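Local structure of 2-dehydro-3-deoxy-d-gluconate/2-dehydro-3-deoxy-phosphogluconate aldolase (4UXD) at residues K179-S184 with M192-L197; A186-F191 with L212-E217; L151-I156 with N161-E166. The protein is an aldolase of the dihydrodipicolinate synthetase family, with a parallel (beta/alpha) barrel in each of the four chains of its assembly. All coordinates share one frame; numbering follows the deposited sequence.

The three contacts lie close together in a barrel of parallel strands. Contact 3 closes along the chain before contact 1 opens, while the segments of contacts 1 and 2 alternate. Contacts 1 and 3 lie on neighbouring strands, 178-183 and 150-155, with their centres about 8 Å apart. The backbone of K182 probably hydrogen-bonds to I153 and N155. Contacts 1 and 2 share helix 188-195, and their centres are about 10 Å apart. The ring of F191 also packs on CB of D183. Contacts 2 and 3 do not touch; their centres are about 15 Å apart. Glycerol, probably from the crystallisation liquor, lies about 3 Å from the N155 side chain. The M194 side chain also has a glycerol about 4 Å away.

Contact 1: residues K179-S184 with M192-L197; sequences KGVKDS and MEMLSL
The flat group here is the carboxylate of D183, and the CE methyl of M194 comes near one of its oxygens, OD2, at 4.3 Å. No atom of 192-197 lies close over either face. The polar ends of the carboxylate are taken up by other residues: OD2 accepts a hydrogen bond from ND2 of N155, and OD1 is hydrogen-bonded to OG of S185. These two bonds hold the carboxylate from both of its oxygens, and the methionine adds only a loose apolar neighbour.

The closer touch is with V181. Its CG2 meets M194 CE at 3.9 Å, and the two side chains cross at about a right angle. V181 and D183 are two residues apart on strand 178-183, so they point to the same side, toward the helix. M194 reaches across to both. Its CG stands beside the backbone N (chi1 -67°). The chain bends at chi2 (-58°) and again at chi3, and the last bend turns the CE methyl to the strand. The backbones stay well apart, with CA of V181 and CA of M194 separated by 7.6 Å. The V181 and M194 side chains bridge that distance.

The layer continues on the flanks. M194 also packs on V168 of helix 165-174 and on N155, while V181 packs on I153 and V204 of the adjacent strands. K182, between V181 and D183, starts out on the other side of the strand and makes a cation-pi contact with F63.

Strand 178-183, helix 188-195 and strand 203-206 form a beta-alpha-beta crossover. The contact is part of the packing of strand on helix in that unit, as repeated around a (beta/alpha)8, or TIM, barrel.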
loop_
_atom_site.group_PDB
_atom_site.type_symbol
_atom_site.label_atom_id
_atom_site.label_comp_id
_atom_site.label_asym_id
_atom_site.label_seq_id
_atom_site.Cartn_x
_atom_site.Cartn_y
_atom_site.Cartn_z
ATOM N N LYS A 179 7.045 1.829 -30.852
ATOM C CA LYS A 179 5.945 2.404 -31.608
ATOM C C LYS A 179 4.743 2.817 -30.757
ATOM O O LYS A 179 3.758 3.304 -31.296
ATOM C CB LYS A 179 5.496 1.403 -32.681
ATOM C CG LYS A 179 6.517 1.215 -33.813
ATOM C CD LYS A 179 6.899 2.559 -34.444
ATOM C CE LYS A 179 7.744 2.401 -35.686
ATOM N NZ LYS A 179 9.057 1.840 -35.338
ATOM N N GLY A 180 4.817 2.636 -29.441
ATOM C CA GLY A 180 3.723 3.034 -28.571
ATOM C C GLY A 180 3.828 2.537 -27.140
ATOM O O GLY A 180 4.831 1.940 -26.726
ATOM N N VAL A 181 2.767 2.792 -26.381
ATOM C CA VAL A 181 2.687 2.392 -24.980
ATOM C C VAL A 181 1.242 2.049 -24.622
ATOM O O VAL A 181 0.312 2.681 -25.101
ATOM C CB VAL A 181 3.222 3.479 -24.067
ATOM C CG1 VAL A 181 2.276 4.696 -24.047
ATOM C CG2 VAL A 181 3.476 2.931 -22.669
ATOM N N LYS A 182 1.067 0.979 -23.853
ATOM C CA LYS A 182 -0.249 0.526 -23.406
ATOM C C LYS A 182 -0.271 0.626 -21.911
ATOM O O LYS A 182 0.660 0.146 -21.266
ATOM C CB LYS A 182 -0.537 -0.924 -23.802
ATOM C CG LYS A 182 -0.679 -1.183 -25.269
ATOM C CD LYS A 182 -0.685 -2.678 -25.526
ATOM C CE LYS A 182 -0.986 -3.001 -26.973
ATOM N NZ LYS A 182 -0.888 -4.467 -27.223
ATOM N N ASP A 183 -1.346 1.187 -21.368
ATOM C CA ASP A 183 -1.463 1.408 -19.933
ATOM C C ASP A 183 -2.759 0.856 -19.335
ATOM O O ASP A 183 -3.858 1.275 -19.699
ATOM C CB ASP A 183 -1.361 2.904 -19.638
ATOM C CG ASP A 183 -1.343 3.205 -18.159
ATOM O OD1 ASP A 183 -2.427 3.278 -17.544
ATOM O OD2 ASP A 183 -0.237 3.376 -17.613
ATOM N N SER A 184 -2.614 -0.059 -18.385
ATOM C CA SER A 184 -3.751 -0.674 -17.684
ATOM C C SER A 184 -3.858 -0.253 -16.201
ATOM O O SER A 184 -4.668 -0.799 -15.446
ATOM C CB SER A 184 -3.638 -2.198 -17.767
ATOM O OG SER A 184 -3.717 -2.628 -19.111
ATOM N N MET A 192 -2.551 10.398 -18.601
ATOM C CA MET A 192 -2.361 11.656 -19.302
ATOM C C MET A 192 -0.858 11.960 -19.470
ATOM O O MET A 192 -0.449 12.501 -20.501
ATOM C CB MET A 192 -3.076 12.789 -18.568
ATOM C CG MET A 192 -4.590 12.618 -18.471
ATOM S SD MET A 192 -5.384 13.855 -17.426
ATOM C CE MET A 192 -5.862 15.062 -18.669
ATOM N N GLU A 193 -0.035 11.630 -18.470
ATOM C CA GLU A 193 1.419 11.739 -18.651
ATOM C C GLU A 193 1.849 10.921 -19.859
ATOM O O GLU A 193 2.617 11.416 -20.681
ATOM C CB GLU A 193 2.202 11.280 -17.414
ATOM C CG GLU A 193 2.075 12.217 -16.176
ATOM C CD GLU A 193 2.769 11.658 -14.914
ATOM O OE1 GLU A 193 2.421 10.547 -14.460
ATOM O OE2 GLU A 193 3.656 12.322 -14.365
ATOM N N MET A 194 1.353 9.678 -19.974
ATOM C CA MET A 194 1.699 8.809 -21.103
ATOM C C MET A 194 1.213 9.438 -22.425
ATOM O O MET A 194 1.937 9.437 -23.439
ATOM C CB MET A 194 1.105 7.394 -20.944
ATOM C CG MET A 194 1.675 6.522 -19.800
ATOM S SD MET A 194 3.474 6.195 -19.825
ATOM C CE MET A 194 3.570 4.568 -19.092
ATOM N N LEU A 195 -0.003 9.983 -22.407
ATOM C CA LEU A 195 -0.560 10.667 -23.574
ATOM C C LEU A 195 0.288 11.845 -24.023
ATOM O O LEU A 195 0.277 12.207 -25.194
ATOM C CB LEU A 195 -1.973 11.164 -23.287
ATOM C CG LEU A 195 -3.089 10.118 -23.277
ATOM C CD1 LEU A 195 -4.388 10.784 -22.811
ATOM C CD2 LEU A 195 -3.268 9.468 -24.657
ATOM N N SER A 196 1.025 12.446 -23.092
ATOM C CA SER A 196 1.910 13.558 -23.434
ATOM C C SER A 196 3.091 13.104 -24.306
ATOM O O SER A 196 3.831 13.932 -24.830
ATOM C CB SER A 196 2.432 14.240 -22.165
ATOM O OG SER A 196 3.823 14.017 -22.008
ATOM N N LEU A 197 3.262 11.789 -24.432
ATOM C CA LEU A 197 4.291 11.192 -25.285
ATOM C C LEU A 197 3.709 10.845 -26.650
ATOM O O LEU A 197 4.412 10.341 -27.530
ATOM C CB LEU A 197 4.872 9.914 -24.648
ATOM C CG LEU A 197 5.436 9.970 -23.227
ATOM C CD1 LEU A 197 5.861 8.584 -22.804
ATOM C CD2 LEU A 197 6.605 10.928 -23.121
#

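Contact 2: residues A186-F191 with L212-E217; sequences ADIRGF and LFTSLE
Apolar contact joins I188 and T214 across the two helices. CD1 of I188 touches CG2 of T214 at 3.8 Å, and the side chains cross at about a right angle. T214 points toward the isoleucine, and its CG2 methyl makes the touch. I188 also packs on L211 of a second subunit.

Aromatic packing joins F191 to S215. CE2 of the ring lies 3.7 Å from S215 CB, and OG is equally near, approaching the ring obliquely. With CG trans to the backbone N (chi1 -171°), the ring extends toward helix 212-217. OG is hydrogen-bonded to Q206 NE2 on strand 203-206 and to the backbone O of L211, just before its own helix.

A capping bond orders the start of helix 188-195. D187 is the N-cap residue, and its OD1 accepts from G190 N at 2.6 Å. From the first turn of this helix, R189 NE makes a salt bridge with D210 of the second subunit.

No hydrogen bond passes between the two segments. They meet by methyl-methyl contact and by the serine CB and OG against the phenyl ring. S215 OG, a buried polar atom at the interface, finds its hydrogen bonds outside the two segments.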
loop_
_atom_site.group_PDB
_atom_site.type_symbol
_atom_site.label_atom_id
_atom_site.label_comp_id
_atom_site.label_asym_id
_atom_site.label_seq_id
_atom_site.Cartn_x
_atom_site.Cartn_y
_atom_site.Cartn_z
ATOM N N ALA A 186 -5.200 2.175 -14.819
ATOM C CA ALA A 186 -6.493 2.784 -14.467
ATOM C C ALA A 186 -6.312 4.098 -13.689
ATOM O O ALA A 186 -7.245 4.583 -13.054
ATOM C CB ALA A 186 -7.364 1.799 -13.652
ATOM N N ASP A 187 -5.099 4.641 -13.745
ATOM C CA ASP A 187 -4.740 5.904 -13.116
ATOM C C ASP A 187 -4.811 7.033 -14.141
ATOM O O ASP A 187 -3.947 7.153 -15.013
ATOM C CB ASP A 187 -3.327 5.825 -12.529
ATOM C CG ASP A 187 -2.927 7.093 -11.798
ATOM O OD1 ASP A 187 -2.612 8.106 -12.457
ATOM O OD2 ASP A 187 -2.930 7.071 -10.553
ATOM N N ILE A 188 -5.824 7.874 -14.045
ATOM C CA ILE A 188 -6.064 8.788 -15.131
ATOM C C ILE A 188 -4.945 9.832 -15.281
ATOM O O ILE A 188 -4.522 10.103 -16.412
ATOM C CB ILE A 188 -7.437 9.458 -14.978
ATOM C CG1 ILE A 188 -7.795 10.222 -16.257
ATOM C CG2 ILE A 188 -7.498 10.325 -13.724
ATOM C CD1 ILE A 188 -8.001 9.292 -17.446
ATOM N N ARG A 189 -4.434 10.389 -14.181
ATOM C CA ARG A 189 -3.297 11.324 -14.262
ATOM C C ARG A 189 -2.080 10.700 -14.934
ATOM O O ARG A 189 -1.438 11.319 -15.789
ATOM C CB ARG A 189 -2.876 11.797 -12.888
ATOM C CG ARG A 189 -3.749 12.862 -12.314
ATOM C CD ARG A 189 -3.980 12.581 -10.859
ATOM N NE ARG A 189 -4.024 13.785 -10.055
ATOM C CZ ARG A 189 -3.810 13.789 -8.744
ATOM N NH1 ARG A 189 -3.538 12.650 -8.115
ATOM N NH2 ARG A 189 -3.869 14.922 -8.065
ATOM N N GLY A 190 -1.766 9.475 -14.514
ATOM C CA GLY A 190 -0.652 8.725 -15.066
ATOM C C GLY A 190 -0.825 8.492 -16.558
ATOM O O GLY A 190 0.132 8.591 -17.328
ATOM N N PHE A 191 -2.055 8.193 -16.962
ATOM C CA PHE A 191 -2.364 7.976 -18.361
ATOM C C PHE A 191 -2.168 9.260 -19.171
ATOM O O PHE A 191 -1.684 9.224 -20.300
ATOM C CB PHE A 191 -3.798 7.470 -18.529
ATOM C CG PHE A 191 -4.119 7.031 -19.929
ATOM C CD1 PHE A 191 -3.616 5.838 -20.424
ATOM C CD2 PHE A 191 -4.911 7.813 -20.757
ATOM C CE1 PHE A 191 -3.905 5.438 -21.712
ATOM C CE2 PHE A 191 -5.198 7.416 -22.053
ATOM C CZ PHE A 191 -4.695 6.232 -22.531
ATOM N N LEU A 212 -12.229 3.703 -21.851
ATOM C CA LEU A 212 -11.978 3.977 -23.264
ATOM C C LEU A 212 -12.537 5.328 -23.714
ATOM O O LEU A 212 -11.860 6.085 -24.408
ATOM C CB LEU A 212 -12.570 2.862 -24.136
ATOM C CG LEU A 212 -12.313 2.979 -25.642
ATOM C CD1 LEU A 212 -10.811 3.137 -25.962
ATOM C CD2 LEU A 212 -12.876 1.762 -26.363
ATOM N N PHE A 213 -13.766 5.640 -23.319
ATOM C CA PHE A 213 -14.380 6.876 -23.788
ATOM C C PHE A 213 -13.612 8.098 -23.272
ATOM O O PHE A 213 -13.241 8.972 -24.051
ATOM C CB PHE A 213 -15.847 6.953 -23.377
ATOM C CG PHE A 213 -16.545 8.169 -23.902
ATOM C CD1 PHE A 213 -16.975 8.223 -25.219
ATOM C CD2 PHE A 213 -16.760 9.264 -23.084
ATOM C CE1 PHE A 213 -17.614 9.351 -25.709
ATOM C CE2 PHE A 213 -17.398 10.386 -23.568
ATOM C CZ PHE A 213 -17.823 10.433 -24.884
ATOM N N THR A 214 -13.351 8.145 -21.969
ATOM C CA THR A 214 -12.496 9.186 -21.402
ATOM C C THR A 214 -11.144 9.250 -22.134
ATOM O O THR A 214 -10.648 10.335 -22.438
ATOM C CB THR A 214 -12.266 8.953 -19.880
ATOM O OG1 THR A 214 -13.515 9.046 -19.185
ATOM C CG2 THR A 214 -11.274 9.972 -19.283
ATOM N N SER A 215 -10.564 8.089 -22.433
ATOM C CA SER A 215 -9.237 8.043 -23.036
ATOM C C SER A 215 -9.255 8.580 -24.464
ATOM O O SER A 215 -8.327 9.279 -24.884
ATOM C CB SER A 215 -8.684 6.618 -23.026
ATOM O OG SER A 215 -8.620 6.097 -21.717
ATOM N N LEU A 216 -10.300 8.259 -25.214
ATOM C CA LEU A 216 -10.432 8.814 -26.555
ATOM C C LEU A 216 -10.594 10.337 -26.450
ATOM O O LEU A 216 -9.975 11.090 -27.203
ATOM C CB LEU A 216 -11.620 8.192 -27.315
ATOM C CG LEU A 216 -11.609 6.693 -27.627
ATOM C CD1 LEU A 216 -12.733 6.331 -28.613
ATOM C CD2 LEU A 216 -10.257 6.209 -28.153
ATOM N N GLU A 217 -11.408 10.794 -25.501
ATOM C CA GLU A 217 -11.634 12.237 -25.342
ATOM C C GLU A 217 -10.323 12.977 -25.139
ATOM O O GLU A 217 -10.181 14.110 -25.562
ATOM C CB GLU A 217 -12.554 12.522 -24.166
ATOM C CG GLU A 217 -14.026 12.408 -24.447
ATOM C CD GLU A 217 -14.846 12.816 -23.233
ATOM O OE1 GLU A 217 -14.235 13.060 -22.166
ATOM O OE2 GLU A 217 -16.087 12.918 -23.343
#

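Contact 3: residues L151-I156 with N161-E166; sequences LLIYNI and NKIDPE
A side-chain-to-backbone hydrogen bond, a bridging water and an isoleucine pair join N155 and I153 to the loop 161-164. The contact lies at the end of strand 150-155, where the chain turns toward helix 165-174. I163 N donates to N155 OD1 at 3.1 Å. The bond is almost straight at the hydrogen (174°), but the donor is tilted 28° from the plane of the N155 carbonyl. CG of N155 is trans to the backbone N (chi1 177°), which carries the amide toward the loop.

OD1 takes a second bond from water 1, at 3.0 Å. The same water accepts from I156 N and donates to N161 O, the latter at 2.8 Å. One water thus satisfies backbone groups on both segments. The other end of the amide is also held, ND2 having D183 as its partner. Two bonds at OD1 and one at ND2 fix the rotation of the amide.

This is the strand-to-helix loop of a beta-alpha-beta unit, running through strand 150-155 and helix 165-174 to strand 178-183. In a (beta/alpha)8 barrel such loops follow the C-terminal ends of the strands, the end where active sites of this fold lie. Glycerol, probably from the crystallisation liquor, is hydrogen-bonded to I163 O.

Beside the hydrogen bond, I163 packs on the strand. Its CD1 reaches I153 CG2 at 3.8 Å, the two side chains crossing at about a right angle. Its CG2 lies against the N155 side chain, 3.5 Å from OD1 and close to CB. I163 also meets Q133 and I136 of helix 133-144. K162 leads its amine away from the strand and salt-bridges D164 of its own loop, NZ to OD1 at 2.7 Å, on the syn side of the carboxylate.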
loop_
_atom_site.group_PDB
_atom_site.type_symbol
_atom_site.label_atom_id
_atom_site.label_comp_id
_atom_site.label_asym_id
_atom_site.label_seq_id
_atom_site.Cartn_x
_atom_site.Cartn_y
_atom_site.Cartn_z
ATOM N N LEU A 151 7.642 -2.535 -31.327
ATOM C CA LEU A 151 7.347 -2.914 -29.957
ATOM C C LEU A 151 6.531 -1.849 -29.248
ATOM O O LEU A 151 6.830 -0.660 -29.336
ATOM C CB LEU A 151 8.645 -3.191 -29.188
ATOM C CG LEU A 151 8.460 -3.706 -27.759
ATOM C CD1 LEU A 151 9.500 -4.729 -27.422
ATOM C CD2 LEU A 151 8.543 -2.549 -26.774
ATOM N N LEU A 152 5.488 -2.302 -28.561
ATOM C CA LEU A 152 4.699 -1.453 -27.676
ATOM C C LEU A 152 5.029 -1.803 -26.241
ATOM O O LEU A 152 4.913 -2.960 -25.809
ATOM C CB LEU A 152 3.201 -1.612 -27.953
ATOM C CG LEU A 152 2.792 -0.978 -29.291
ATOM C CD1 LEU A 152 2.507 -2.049 -30.333
ATOM C CD2 LEU A 152 1.596 -0.069 -29.138
ATOM N N ILE A 153 5.471 -0.793 -25.507
ATOM C CA ILE A 153 5.692 -0.938 -24.083
ATOM C C ILE A 153 4.342 -1.072 -23.390
ATOM O O ILE A 153 3.343 -0.462 -23.801
ATOM C CB ILE A 153 6.484 0.243 -23.532
ATOM C CG1 ILE A 153 7.864 0.242 -24.190
ATOM C CG2 ILE A 153 6.541 0.192 -22.013
ATOM C CD1 ILE A 153 9.002 0.684 -23.317
ATOM N N TYR A 154 4.323 -1.900 -22.356
ATOM C CA TYR A 154 3.093 -2.238 -21.669
ATOM C C TYR A 154 3.235 -1.918 -20.172
ATOM O O TYR A 154 4.103 -2.451 -19.485
ATOM C CB TYR A 154 2.785 -3.700 -21.937
ATOM C CG TYR A 154 1.544 -4.294 -21.328
ATOM C CD1 TYR A 154 0.507 -3.514 -20.831
ATOM C CD2 TYR A 154 1.428 -5.679 -21.240
ATOM C CE1 TYR A 154 -0.619 -4.118 -20.259
ATOM C CE2 TYR A 154 0.329 -6.288 -20.688
ATOM C CZ TYR A 154 -0.689 -5.517 -20.196
ATOM O OH TYR A 154 -1.759 -6.187 -19.645
ATOM N N ASN A 155 2.413 -1.003 -19.681
ATOM C CA ASN A 155 2.515 -0.627 -18.285
ATOM C C ASN A 155 1.310 -1.161 -17.535
ATOM O O ASN A 155 0.195 -0.733 -17.777
ATOM C CB ASN A 155 2.648 0.886 -18.115
ATOM C CG ASN A 155 2.695 1.301 -16.642
ATOM O OD1 ASN A 155 3.635 0.955 -15.912
ATOM N ND2 ASN A 155 1.664 2.025 -16.195
ATOM N N ILE A 156 1.554 -2.105 -16.631
ATOM C CA ILE A 156 0.488 -2.701 -15.847
ATOM C C ILE A 156 1.012 -2.905 -14.407
ATOM O O ILE A 156 1.412 -4.009 -14.033
ATOM C CB ILE A 156 -0.013 -4.021 -16.531
ATOM C CG1 ILE A 156 -1.014 -4.772 -15.654
ATOM C CG2 ILE A 156 1.162 -4.941 -16.923
ATOM C CD1 ILE A 156 -1.951 -5.664 -16.432
ATOM N N ASN A 161 6.417 -4.479 -12.019
ATOM C CA ASN A 161 7.035 -3.189 -11.743
ATOM C C ASN A 161 6.525 -2.138 -12.706
ATOM O O ASN A 161 6.439 -2.390 -13.911
ATOM C CB ASN A 161 8.550 -3.270 -11.861
ATOM C CG ASN A 161 9.159 -4.238 -10.889
ATOM O OD1 ASN A 161 9.182 -3.987 -9.695
ATOM N ND2 ASN A 161 9.673 -5.355 -11.399
ATOM N N LYS A 162 6.183 -0.970 -12.170
ATOM C CA LYS A 162 5.724 0.149 -12.987
ATOM C C LYS A 162 6.870 0.675 -13.828
ATOM O O LYS A 162 8.024 0.591 -13.418
ATOM C CB LYS A 162 5.170 1.278 -12.119
ATOM C CG LYS A 162 6.212 2.018 -11.286
ATOM C CD LYS A 162 5.545 3.010 -10.340
ATOM C CE LYS A 162 6.531 3.701 -9.399
ATOM N NZ LYS A 162 7.471 4.638 -10.075
ATOM N N ILE A 163 6.555 1.196 -15.007
ATOM C CA ILE A 163 7.552 1.928 -15.792
ATOM C C ILE A 163 7.091 3.390 -15.850
ATOM O O ILE A 163 5.969 3.684 -16.262
ATOM C CB ILE A 163 7.757 1.299 -17.222
ATOM C CG1 ILE A 163 8.794 2.101 -18.019
ATOM C CG2 ILE A 163 6.419 1.151 -17.960
ATOM C CD1 ILE A 163 9.029 1.591 -19.433
ATOM N N ASP A 164 7.934 4.299 -15.383
ATOM C CA ASP A 164 7.549 5.713 -15.317
ATOM C C ASP A 164 7.441 6.294 -16.718
ATOM O O ASP A 164 8.137 5.847 -17.629
ATOM C CB ASP A 164 8.553 6.538 -14.511
ATOM C CG ASP A 164 8.597 6.154 -13.058
ATOM O OD1 ASP A 164 7.638 5.504 -12.582
ATOM O OD2 ASP A 164 9.596 6.503 -12.389
ATOM N N PRO A 165 6.573 7.293 -16.896
ATOM C CA PRO A 165 6.506 8.025 -18.165
ATOM C C PRO A 165 7.856 8.544 -18.669
ATOM O O PRO A 165 8.121 8.516 -19.867
ATOM C CB PRO A 165 5.585 9.190 -17.835
ATOM C CG PRO A 165 4.718 8.671 -16.762
ATOM C CD PRO A 165 5.532 7.738 -15.954
ATOM N N GLU A 166 8.681 9.039 -17.763
ATOM C CA GLU A 166 10.004 9.525 -18.116
ATOM C C GLU A 166 10.814 8.427 -18.769
ATOM O O GLU A 166 11.475 8.651 -19.779
ATOM C CB GLU A 166 10.731 10.040 -16.871
ATOM C CG GLU A 166 12.149 10.537 -17.112
ATOM C CD GLU A 166 12.206 11.821 -17.929
ATOM O OE1 GLU A 166 11.204 12.576 -17.949
ATOM O OE2 GLU A 166 13.263 12.078 -18.548
HETATM O O HOH W 1 4.140 -1.973 -15.391
#